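Local coordinates for putative L-alanine-DL-glutamate epimerase (PDB 3GO2), which probably acts as a magnesium-dependent racemase or epimerase of the mandelate racemase/muconate lactonizing enzyme family, although its own reaction is not firmly established, at residues A[180-191]-A[221-232]; A[97-108]-A[369-378]. All coordinates share one frame; numbering follows the deposited sequence.

Interaction 1. Residues A[180-191]-A[221-232]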
loop_
_atom_site.group_PDB
_atom_site.type_symbol
_atom_site.label_atom_id
_atom_site.label_comp_id
_atom_site.label_asym_id
_atom_site.label_seq_id
_atom_site.Cartn_x
_atom_site.Cartn_y
_atom_site.Cartn_z
ATOM N N GLY A 180 -4.706 18.906 -27.101
ATOM C CA GLY A 180 -5.097 19.096 -25.706
ATOM C C GLY A 180 -5.715 20.454 -25.430
ATOM O O GLY A 180 -6.463 20.612 -24.457
ATOM N N PHE A 181 -5.392 21.429 -26.287
ATOM C CA PHE A 181 -5.993 22.764 -26.233
ATOM C C PHE A 181 -6.923 23.038 -27.425
ATOM O O PHE A 181 -7.224 24.220 -27.731
ATOM C CB PHE A 181 -4.904 23.844 -26.150
ATOM C CG PHE A 181 -3.954 23.712 -24.988
ATOM C CD1 PHE A 181 -4.365 23.265 -23.737
ATOM C CD2 PHE A 181 -2.639 24.143 -25.114
ATOM C CE1 PHE A 181 -3.482 23.184 -22.675
ATOM C CE2 PHE A 181 -1.763 24.067 -24.046
ATOM C CZ PHE A 181 -2.184 23.599 -22.833
ATOM N N ALA A 182 -7.408 21.942 -28.036
ATOM C CA ALA A 182 -8.412 21.933 -29.111
ATOM C C ALA A 182 -7.937 22.605 -30.393
ATOM O O ALA A 182 -8.747 23.156 -31.149
ATOM C CB ALA A 182 -9.737 22.529 -28.628
ATOM N N VAL A 183 -6.630 22.542 -30.641
ATOM C CA VAL A 183 -6.077 22.925 -31.934
ATOM C C VAL A 183 -5.195 21.783 -32.440
ATOM O O VAL A 183 -4.010 21.726 -32.129
ATOM C CB VAL A 183 -5.301 24.247 -31.869
ATOM C CG1 VAL A 183 -4.818 24.611 -33.267
ATOM C CG2 VAL A 183 -6.184 25.358 -31.307
ATOM N N PRO A 184 -5.777 20.850 -33.196
ATOM C CA PRO A 184 -7.189 20.783 -33.655
ATOM C C PRO A 184 -8.115 20.161 -32.605
ATOM O O PRO A 184 -7.636 19.608 -31.622
ATOM C CB PRO A 184 -7.085 19.844 -34.834
ATOM C CG PRO A 184 -6.081 18.870 -34.409
ATOM C CD PRO A 184 -5.048 19.645 -33.618
ATOM N N PHE A 185 -9.425 20.229 -32.835
ATOM C CA PHE A 185 -10.364 19.595 -31.925
ATOM C C PHE A 185 -10.395 18.123 -32.265
ATOM O O PHE A 185 -10.967 17.700 -33.295
ATOM C CB PHE A 185 -11.759 20.191 -32.030
ATOM C CG PHE A 185 -12.754 19.545 -31.095
ATOM C CD1 PHE A 185 -12.696 19.795 -29.732
ATOM C CD2 PHE A 185 -13.711 18.672 -31.568
ATOM C CE1 PHE A 185 -13.577 19.202 -28.871
ATOM C CE2 PHE A 185 -14.616 18.069 -30.685
ATOM C CZ PHE A 185 -14.543 18.359 -29.340
ATOM N N GLN A 186 -9.748 17.332 -31.420
ATOM C CA GLN A 186 -9.682 15.886 -31.554
ATOM C C GLN A 186 -9.492 15.359 -30.125
ATOM O O GLN A 186 -8.391 15.011 -29.689
ATOM C CB GLN A 186 -8.523 15.485 -32.466
ATOM C CG GLN A 186 -8.516 14.034 -32.820
ATOM C CD GLN A 186 -7.332 13.691 -33.693
ATOM O OE1 GLN A 186 -6.370 13.071 -33.234
ATOM N NE2 GLN A 186 -7.370 14.143 -34.950
ATOM N N PRO A 187 -10.588 15.361 -29.365
ATOM C CA PRO A 187 -10.475 15.319 -27.921
ATOM C C PRO A 187 -9.971 14.019 -27.298
ATOM O O PRO A 187 -9.632 14.000 -26.100
ATOM C CB PRO A 187 -11.898 15.648 -27.463
ATOM C CG PRO A 187 -12.777 15.191 -28.588
ATOM C CD PRO A 187 -11.990 15.505 -29.816
ATOM N N ALA A 188 -9.907 12.933 -28.070
ATOM C CA ALA A 188 -9.322 11.694 -27.572
ATOM C C ALA A 188 -7.807 11.816 -27.332
ATOM O O ALA A 188 -7.247 11.085 -26.509
ATOM C CB ALA A 188 -9.623 10.545 -28.533
ATOM N N LEU A 189 -7.168 12.776 -28.012
ATOM C CA LEU A 189 -5.733 13.022 -27.905
ATOM C C LEU A 189 -4.908 11.784 -28.281
ATOM O O LEU A 189 -3.843 11.534 -27.725
ATOM C CB LEU A 189 -5.353 13.507 -26.489
ATOM C CG LEU A 189 -6.256 14.563 -25.857
ATOM C CD1 LEU A 189 -5.703 14.990 -24.483
ATOM C CD2 LEU A 189 -6.442 15.812 -26.767
ATOM N N ASN A 190 -5.378 11.017 -29.261
ATOM C CA ASN A 190 -4.594 9.868 -29.723
ATOM C C ASN A 190 -3.320 10.349 -30.429
ATOM O O ASN A 190 -3.298 11.442 -31.031
ATOM C CB ASN A 190 -5.415 8.991 -30.665
ATOM C CG ASN A 190 -6.617 8.362 -29.972
ATOM O OD1 ASN A 190 -6.495 7.844 -28.855
ATOM N ND2 ASN A 190 -7.788 8.401 -30.640
ATOM N N VAL A 191 -2.310 9.490 -30.373
ATOM C CA VAL A 191 -1.032 9.652 -31.064
ATOM C C VAL A 191 -0.938 8.566 -32.141
ATOM O O VAL A 191 -1.185 7.396 -31.880
ATOM C CB VAL A 191 0.123 9.511 -30.049
ATOM C CG1 VAL A 191 1.494 9.468 -30.749
ATOM C CG2 VAL A 191 0.068 10.659 -29.021
ATOM N N ASN A 221 2.916 19.308 -23.283
ATOM C CA ASN A 221 1.767 19.915 -22.640
ATOM C C ASN A 221 0.755 18.819 -22.230
ATOM O O ASN A 221 1.155 17.840 -21.624
ATOM C CB ASN A 221 1.160 21.013 -23.514
ATOM C CG ASN A 221 2.060 22.233 -23.650
ATOM O OD1 ASN A 221 2.037 23.157 -22.812
ATOM N ND2 ASN A 221 2.837 22.244 -24.686
ATOM N N PHE A 222 -0.527 18.998 -22.560
ATOM C CA PHE A 222 -1.559 18.023 -22.234
ATOM C C PHE A 222 -2.004 17.264 -23.499
ATOM O O PHE A 222 -3.161 16.872 -23.602
ATOM C CB PHE A 222 -2.814 18.718 -21.680
ATOM C CG PHE A 222 -2.687 19.355 -20.297
ATOM C CD1 PHE A 222 -3.118 18.670 -19.153
ATOM C CD2 PHE A 222 -2.310 20.685 -20.162
ATOM C CE1 PHE A 222 -3.100 19.292 -17.904
ATOM C CE2 PHE A 222 -2.287 21.294 -18.919
ATOM C CZ PHE A 222 -2.699 20.607 -17.797
ATOM N N ASN A 223 -1.101 17.097 -24.469
ATOM C CA ASN A 223 -1.501 16.666 -25.821
ATOM C C ASN A 223 -1.648 15.179 -26.075
ATOM O O ASN A 223 -1.912 14.783 -27.217
ATOM C CB ASN A 223 -0.548 17.290 -26.852
ATOM C CG ASN A 223 -0.715 18.784 -26.924
ATOM O OD1 ASN A 223 -1.850 19.280 -26.961
ATOM N ND2 ASN A 223 0.391 19.527 -26.894
ATOM N N ALA A 224 -1.544 14.361 -25.041
ATOM C CA ALA A 224 -1.863 12.932 -25.156
ATOM C C ALA A 224 -2.461 12.365 -23.874
ATOM O O ALA A 224 -2.671 13.098 -22.883
ATOM C CB ALA A 224 -0.606 12.157 -25.547
ATOM N N LYS A 225 -2.761 11.067 -23.926
ATOM C CA LYS A 225 -3.035 10.274 -22.747
ATOM C C LYS A 225 -1.786 9.440 -22.427
ATOM O O LYS A 225 -0.913 9.252 -23.280
ATOM C CB LYS A 225 -4.225 9.366 -22.986
ATOM C CG LYS A 225 -5.461 10.082 -23.558
ATOM C CD LYS A 225 -5.990 11.200 -22.677
ATOM C CE LYS A 225 -7.246 11.865 -23.263
ATOM N NZ LYS A 225 -8.494 11.011 -23.164
ATOM N N PRO A 226 -1.698 8.888 -21.225
ATOM C CA PRO A 226 -0.562 8.007 -20.924
ATOM C C PRO A 226 -0.153 7.011 -22.036
ATOM O O PRO A 226 1.022 6.874 -22.357
ATOM C CB PRO A 226 -1.033 7.293 -19.659
ATOM C CG PRO A 226 -1.822 8.354 -18.959
ATOM C CD PRO A 226 -2.540 9.111 -20.035
ATOM N N GLU A 227 -1.130 6.356 -22.657
ATOM C CA GLU A 227 -0.866 5.479 -23.791
ATOM C C GLU A 227 -0.012 6.169 -24.850
ATOM O O GLU A 227 0.936 5.585 -25.371
ATOM C CB GLU A 227 -2.186 5.071 -24.442
ATOM C CG GLU A 227 -2.009 4.242 -25.717
ATOM C CD GLU A 227 -3.284 4.071 -26.525
ATOM O OE1 GLU A 227 -4.321 4.714 -26.216
ATOM O OE2 GLU A 227 -3.223 3.294 -27.512
ATOM N N GLY A 228 -0.415 7.379 -25.208
ATOM C CA GLY A 228 0.255 8.129 -26.292
ATOM C C GLY A 228 1.594 8.684 -25.852
ATOM O O GLY A 228 2.539 8.687 -26.633
ATOM N N TYR A 229 1.696 9.171 -24.618
ATOM C CA TYR A 229 3.006 9.600 -24.088
ATOM C C TYR A 229 4.008 8.444 -24.159
ATOM O O TYR A 229 5.147 8.632 -24.567
ATOM C CB TYR A 229 2.876 10.161 -22.657
ATOM C CG TYR A 229 2.003 11.390 -22.537
ATOM C CD1 TYR A 229 2.326 12.555 -23.201
ATOM C CD2 TYR A 229 0.887 11.418 -21.691
ATOM C CE1 TYR A 229 1.550 13.690 -23.089
ATOM C CE2 TYR A 229 0.113 12.555 -21.560
ATOM C CZ TYR A 229 0.443 13.691 -22.272
ATOM O OH TYR A 229 -0.298 14.840 -22.151
ATOM N N LEU A 230 3.588 7.234 -23.798
ATOM C CA LEU A 230 4.476 6.066 -23.881
ATOM C C LEU A 230 4.906 5.822 -25.326
ATOM O O LEU A 230 6.079 5.551 -25.594
ATOM C CB LEU A 230 3.800 4.830 -23.310
ATOM C CG LEU A 230 3.553 4.796 -21.784
ATOM C CD1 LEU A 230 2.383 3.829 -21.372
ATOM C CD2 LEU A 230 4.844 4.442 -21.046
ATOM N N LYS A 231 3.972 5.975 -26.258
ATOM C CA LYS A 231 4.297 5.776 -27.671
ATOM C C LYS A 231 5.373 6.791 -28.109
ATOM O O LYS A 231 6.317 6.453 -28.849
ATOM C CB LYS A 231 3.054 5.888 -28.538
ATOM C CG LYS A 231 2.148 4.670 -28.379
ATOM C CD LYS A 231 0.768 4.878 -28.940
ATOM C CE LYS A 231 0.749 5.027 -30.435
ATOM N NZ LYS A 231 0.666 3.751 -31.154
ATOM N N ILE A 232 5.235 8.023 -27.637
ATOM C CA ILE A 232 6.186 9.086 -27.967
ATOM C C ILE A 232 7.537 8.786 -27.370
ATOM O O ILE A 232 8.555 8.849 -28.072
ATOM C CB ILE A 232 5.682 10.474 -27.530
ATOM C CG1 ILE A 232 4.488 10.891 -28.406
ATOM C CG2 ILE A 232 6.858 11.498 -27.578
ATOM C CD1 ILE A 232 3.659 12.074 -27.831
HETATM O O HOH W 1 -10.687 12.448 -24.190
HETATM O O HOH W 2 -2.778 9.405 -26.365
HETATM O O HOH W 3 -4.309 7.180 -27.193
HETATM O O HOH W 4 -1.828 13.645 -29.870
#
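Leu189 and Lys225 cross at about a right angle, with CE of Lys225 3.7 Å from CD1 of Leu189. Bends at chi2 (-59°) and chi4 (73°) fold the lysine chain back over the 186-189 turn, where its CE lies 3.3 Å from Ala188 O. Beyond that methylene, Lys225 NZ donates to a water held by Pro187 O and to Asn314 of a second subunit, so its polar end serves the subunit interface as well. The same leucine sends CD1 to within 3.3 Å of Phe222 O. Farther along, Val191 turns CG2 into the first helical turn and touches CA of Gly228 at 3.7 Å, with Ala224 CB and Ile232 CD1 beside it; the absence of a side chain at Gly228 is what permits this approach. At the other end the Phe181 and Phe222 rings meet obliquely, CE1 of Phe181 lying 3.7 Å from CD2 of Phe222. Direct polar linkage is sparse: Gly180 N donates to Asn223 OD1 at 2.9 Å, in the carbonyl plane but bent at hydrogen (144°). Waters supply further links, one joining Leu189 O to Lys225 N and another Asn190 O to Asn223 O. Asn221 contacts fumarate or 2-oxoglutarate where these are bound; here its side chain's nearest atom is about 4 Å from a magnesium ion. The contact thus lays the loop between strand 175-176 and helix 193-210 against the link from barrel strand 215-219 to helix 226-235, with Val191 and Ile232 both reaching Leu196 of helix 193-210.

Interaction 2. Residues A[97-108]-A[369-378]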
loop_
_atom_site.group_PDB
_atom_site.type_symbol
_atom_site.label_atom_id
_atom_site.label_comp_id
_atom_site.label_asym_id
_atom_site.label_seq_id
_atom_site.Cartn_x
_atom_site.Cartn_y
_atom_site.Cartn_z
ATOM N N ASP A 97 6.580 43.079 -4.086
ATOM C CA ASP A 97 7.297 44.185 -4.716
ATOM C C ASP A 97 7.239 45.441 -3.818
ATOM O O ASP A 97 8.251 46.146 -3.584
ATOM C CB ASP A 97 6.688 44.502 -6.073
ATOM C CG ASP A 97 7.562 45.403 -6.916
ATOM O OD1 ASP A 97 8.809 45.285 -6.845
ATOM O OD2 ASP A 97 6.988 46.232 -7.671
ATOM N N ALA A 98 6.030 45.752 -3.348
ATOM C CA ALA A 98 5.819 46.952 -2.526
ATOM C C ALA A 98 6.570 46.866 -1.191
ATOM O O ALA A 98 7.155 47.846 -0.716
ATOM C CB ALA A 98 4.328 47.199 -2.309
ATOM N N LYS A 99 6.569 45.686 -0.592
ATOM C CA LYS A 99 7.284 45.465 0.644
ATOM C C LYS A 99 8.790 45.602 0.459
ATOM O O LYS A 99 9.453 46.275 1.254
ATOM C CB LYS A 99 6.951 44.099 1.213
ATOM C CG LYS A 99 7.622 43.823 2.554
ATOM C CD LYS A 99 7.045 42.585 3.235
ATOM C CE LYS A 99 7.540 42.407 4.652
ATOM N NZ LYS A 99 6.871 41.323 5.477
ATOM N N ALA A 100 9.328 44.970 -0.575
ATOM C CA ALA A 100 10.742 45.075 -0.860
ATOM C C ALA A 100 11.130 46.531 -1.145
ATOM O O ALA A 100 12.130 47.005 -0.635
ATOM C CB ALA A 100 11.134 44.176 -2.044
ATOM N N LYS A 101 10.325 47.245 -1.926
ATOM C CA LYS A 101 10.610 48.671 -2.194
ATOM C C LYS A 101 10.568 49.493 -0.906
ATOM O O LYS A 101 11.394 50.428 -0.694
ATOM C CB LYS A 101 9.642 49.211 -3.251
ATOM C CG LYS A 101 10.026 48.769 -4.671
ATOM C CD LYS A 101 8.870 48.977 -5.646
ATOM C CE LYS A 101 9.297 48.729 -7.044
ATOM N NZ LYS A 101 8.142 48.784 -8.021
ATOM N N THR A 102 9.620 49.177 -0.035
ATOM C CA THR A 102 9.496 49.899 1.250
ATOM C C THR A 102 10.763 49.719 2.074
ATOM O O THR A 102 11.235 50.679 2.735
ATOM C CB THR A 102 8.260 49.432 2.044
ATOM O OG1 THR A 102 7.069 49.746 1.313
ATOM C CG2 THR A 102 8.182 50.092 3.390
ATOM N N LEU A 103 11.328 48.515 2.037
ATOM C CA LEU A 103 12.582 48.200 2.764
ATOM C C LEU A 103 13.869 48.436 1.968
ATOM O O LEU A 103 14.986 48.229 2.493
ATOM C CB LEU A 103 12.526 46.755 3.276
ATOM C CG LEU A 103 11.393 46.410 4.228
ATOM C CD1 LEU A 103 11.372 44.897 4.515
ATOM C CD2 LEU A 103 11.532 47.238 5.541
ATOM N N ASN A 104 13.716 48.927 0.730
ATOM C CA ASN A 104 14.823 49.297 -0.146
ATOM C C ASN A 104 15.738 48.139 -0.478
ATOM O O ASN A 104 16.980 48.251 -0.423
ATOM C CB ASN A 104 15.635 50.446 0.463
ATOM C CG ASN A 104 16.460 51.178 -0.561
ATOM O OD1 ASN A 104 16.016 51.408 -1.692
ATOM N ND2 ASN A 104 17.669 51.570 -0.167
ATOM N N VAL A 105 15.128 47.001 -0.791
ATOM C CA VAL A 105 15.877 45.816 -1.143
ATOM C C VAL A 105 15.284 45.142 -2.373
ATOM O O VAL A 105 14.086 45.271 -2.638
ATOM C CB VAL A 105 15.889 44.790 0.021
ATOM C CG1 VAL A 105 16.590 45.365 1.230
ATOM C CG2 VAL A 105 14.472 44.346 0.400
ATOM N N PRO A 106 16.100 44.367 -3.103
ATOM C CA PRO A 106 15.533 43.521 -4.161
ATOM C C PRO A 106 14.642 42.465 -3.551
ATOM O O PRO A 106 14.832 42.076 -2.414
ATOM C CB PRO A 106 16.755 42.828 -4.778
ATOM C CG PRO A 106 17.934 43.500 -4.187
ATOM C CD PRO A 106 17.553 44.159 -2.944
ATOM N N CYS A 107 13.699 41.946 -4.315
ATOM C CA CYS A 107 12.763 40.980 -3.728
ATOM C C CYS A 107 13.429 39.717 -3.185
ATOM O O CYS A 107 12.954 39.170 -2.186
ATOM C CB CYS A 107 11.666 40.618 -4.702
ATOM S SG CYS A 107 10.324 41.853 -4.702
ATOM N N TYR A 108 14.533 39.255 -3.787
ATOM C CA TYR A 108 15.201 38.066 -3.227
ATOM C C TYR A 108 15.661 38.240 -1.774
ATOM O O TYR A 108 15.855 37.265 -1.063
ATOM C CB TYR A 108 16.340 37.582 -4.125
ATOM C CG TYR A 108 17.492 38.558 -4.331
ATOM C CD1 TYR A 108 18.365 38.889 -3.311
ATOM C CD2 TYR A 108 17.740 39.097 -5.594
ATOM C CE1 TYR A 108 19.425 39.764 -3.538
ATOM C CE2 TYR A 108 18.787 39.956 -5.827
ATOM C CZ TYR A 108 19.634 40.281 -4.815
ATOM O OH TYR A 108 20.682 41.145 -5.074
ATOM N N ILE A 369 20.943 38.369 -12.342
ATOM C CA ILE A 369 19.924 38.748 -11.348
ATOM C C ILE A 369 20.168 40.190 -10.944
ATOM O O ILE A 369 21.257 40.514 -10.466
ATOM C CB ILE A 369 20.019 37.847 -10.108
ATOM C CG1 ILE A 369 19.879 36.385 -10.519
ATOM C CG2 ILE A 369 18.948 38.250 -9.031
ATOM C CD1 ILE A 369 18.722 36.100 -11.406
ATOM N N PRO A 370 19.180 41.061 -11.161
ATOM C CA PRO A 370 19.344 42.482 -10.843
ATOM C C PRO A 370 19.373 42.717 -9.339
ATOM O O PRO A 370 19.001 41.818 -8.568
ATOM C CB PRO A 370 18.105 43.129 -11.481
ATOM C CG PRO A 370 17.074 42.025 -11.516
ATOM C CD PRO A 370 17.850 40.753 -11.723
ATOM N N ASP A 371 19.799 43.914 -8.938
ATOM C CA ASP A 371 19.876 44.285 -7.527
ATOM C C ASP A 371 19.195 45.608 -7.194
ATOM O O ASP A 371 19.630 46.322 -6.276
ATOM C CB ASP A 371 21.324 44.279 -7.050
ATOM C CG ASP A 371 22.183 45.308 -7.735
ATOM O OD1 ASP A 371 21.664 46.085 -8.568
ATOM O OD2 ASP A 371 23.411 45.316 -7.435
ATOM N N ARG A 372 18.099 45.894 -7.879
ATOM C CA ARG A 372 17.307 47.088 -7.634
ATOM C C ARG A 372 16.176 46.784 -6.660
ATOM O O ARG A 372 15.784 45.624 -6.527
ATOM C CB ARG A 372 16.704 47.597 -8.943
ATOM C CG ARG A 372 17.761 48.104 -9.933
ATOM C CD ARG A 372 17.167 48.643 -11.225
ATOM N NE ARG A 372 16.715 47.541 -12.053
ATOM C CZ ARG A 372 17.475 46.851 -12.900
ATOM N NH1 ARG A 372 18.753 47.137 -13.060
ATOM N NH2 ARG A 372 16.962 45.829 -13.561
ATOM N N PRO A 373 15.668 47.811 -5.952
ATOM C CA PRO A 373 14.586 47.487 -5.023
ATOM C C PRO A 373 13.366 46.920 -5.766
ATOM O O PRO A 373 12.968 47.459 -6.795
ATOM C CB PRO A 373 14.257 48.832 -4.367
ATOM C CG PRO A 373 15.584 49.596 -4.447
ATOM C CD PRO A 373 16.178 49.187 -5.757
ATOM N N GLY A 374 12.784 45.869 -5.219
ATOM C CA GLY A 374 11.660 45.207 -5.841
ATOM C C GLY A 374 12.089 44.114 -6.809
ATOM O O GLY A 374 13.158 43.530 -6.679
ATOM N N TRP A 375 11.231 43.826 -7.776
ATOM C CA TRP A 375 11.469 42.764 -8.736
ATOM C C TRP A 375 12.607 43.051 -9.695
ATOM O O TRP A 375 13.283 42.117 -10.141
ATOM C CB TRP A 375 10.211 42.461 -9.547
ATOM C CG TRP A 375 9.066 41.902 -8.760
ATOM C CD1 TRP A 375 7.799 42.384 -8.745
ATOM C CD2 TRP A 375 9.057 40.717 -7.940
ATOM N NE1 TRP A 375 6.997 41.611 -7.928
ATOM C CE2 TRP A 375 7.749 40.578 -7.421
ATOM C CE3 TRP A 375 10.015 39.750 -7.610
ATOM C CZ2 TRP A 375 7.383 39.510 -6.574
ATOM C CZ3 TRP A 375 9.633 38.686 -6.751
ATOM C CH2 TRP A 375 8.350 38.594 -6.244
ATOM N N GLY A 376 12.820 44.337 -10.023
ATOM C CA GLY A 376 13.898 44.699 -10.952
ATOM C C GLY A 376 13.451 45.408 -12.221
ATOM O O GLY A 376 14.276 45.815 -13.041
ATOM N N THR A 377 12.136 45.529 -12.419
ATOM C CA THR A 377 11.600 46.306 -13.543
ATOM C C THR A 377 10.183 46.739 -13.198
ATOM O O THR A 377 9.512 46.080 -12.407
ATOM C CB THR A 377 11.667 45.492 -14.845
ATOM O OG1 THR A 377 11.498 46.345 -15.982
ATOM C CG2 THR A 377 10.566 44.404 -14.884
ATOM N N ASP A 378 9.746 47.869 -13.754
ATOM C CA ASP A 378 8.406 48.403 -13.555
ATOM C C ASP A 378 7.736 48.555 -14.912
ATOM O O ASP A 378 8.359 49.010 -15.871
ATOM C CB ASP A 378 8.470 49.790 -12.914
ATOM C CG ASP A 378 8.994 49.760 -11.498
ATOM O OD1 ASP A 378 8.620 48.830 -10.731
ATOM O OD2 ASP A 378 9.763 50.693 -11.142
HETATM O O HOH W 5 9.482 46.022 -9.645
HETATM O O HOH W 6 21.990 40.560 -7.502
#
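Lys101 NZ is gripped by two carboxylates, Asp378 OD1 across the contact and Asp97 OD2 one helical turn back, each salt bridge measuring 2.8 Å. Both oxygens are met on the syn side, though out of the carboxylate planes, and Val32 O takes a further bond from the ammonium. The extended lysine chain reaches Asp378 from the opposite direction; its charge lies between acid oxygens 4.3 Å apart (Asp97 OD2 and Asp378 OD1), and probably offsets their repulsion. The other oxygen, Asp97 OD1, accepts a hydrogen bond from Trp375 N at 3.0 Å on its anti side. A chi1 of -167°, which swings CG away from the backbone N, carries the Asp97 carboxylate above the CD1-NE1 rim of the indole face, nearly parallel to it (16°), with Asp97 CG 3.5 Å from Trp375 CD1. Cys107 SG lies over the same face, above the six-membered ring, 3.6 Å from its centroid and 14° off the normal. Two backbone bonds accompany these side-chain contacts: Gly374 N donates to Val105 O and Cys107 N to Gly374 O, a single beta bridge between Pro106 and Gly374. Farther out, Pro370 O lies 3.3 Å from Tyr108 CE2, at the edge of the phenol ring. Helix 82-103 ends in a Schellman motif at Asn104, whose positive phi turns the chain toward the bridge. Away from the annotated sites, the contact joins the N-terminal capping domain to the C-terminal part of the chain, the two-domain architecture characteristic of the enolase superfamily.

Followed from the N terminus, residues 97-108, at the end of helix 82-103, meet 369-378 only after 260 intervening residues, the loop that interaction 2 closes. Interaction 1 is nested inside it: residues 180-191 meet 221-232 after only 29 residues, which include helix 193-210 and strand 215-219. The long closure brings the N-terminal domain together with the late part of the chain; the short one ties neighbouring connections within the barrel domain. Their centres lie 41 Å apart, on opposite sides of the chain's centre, and their nearest atoms are about 24 Å apart, so neither contact touches the other.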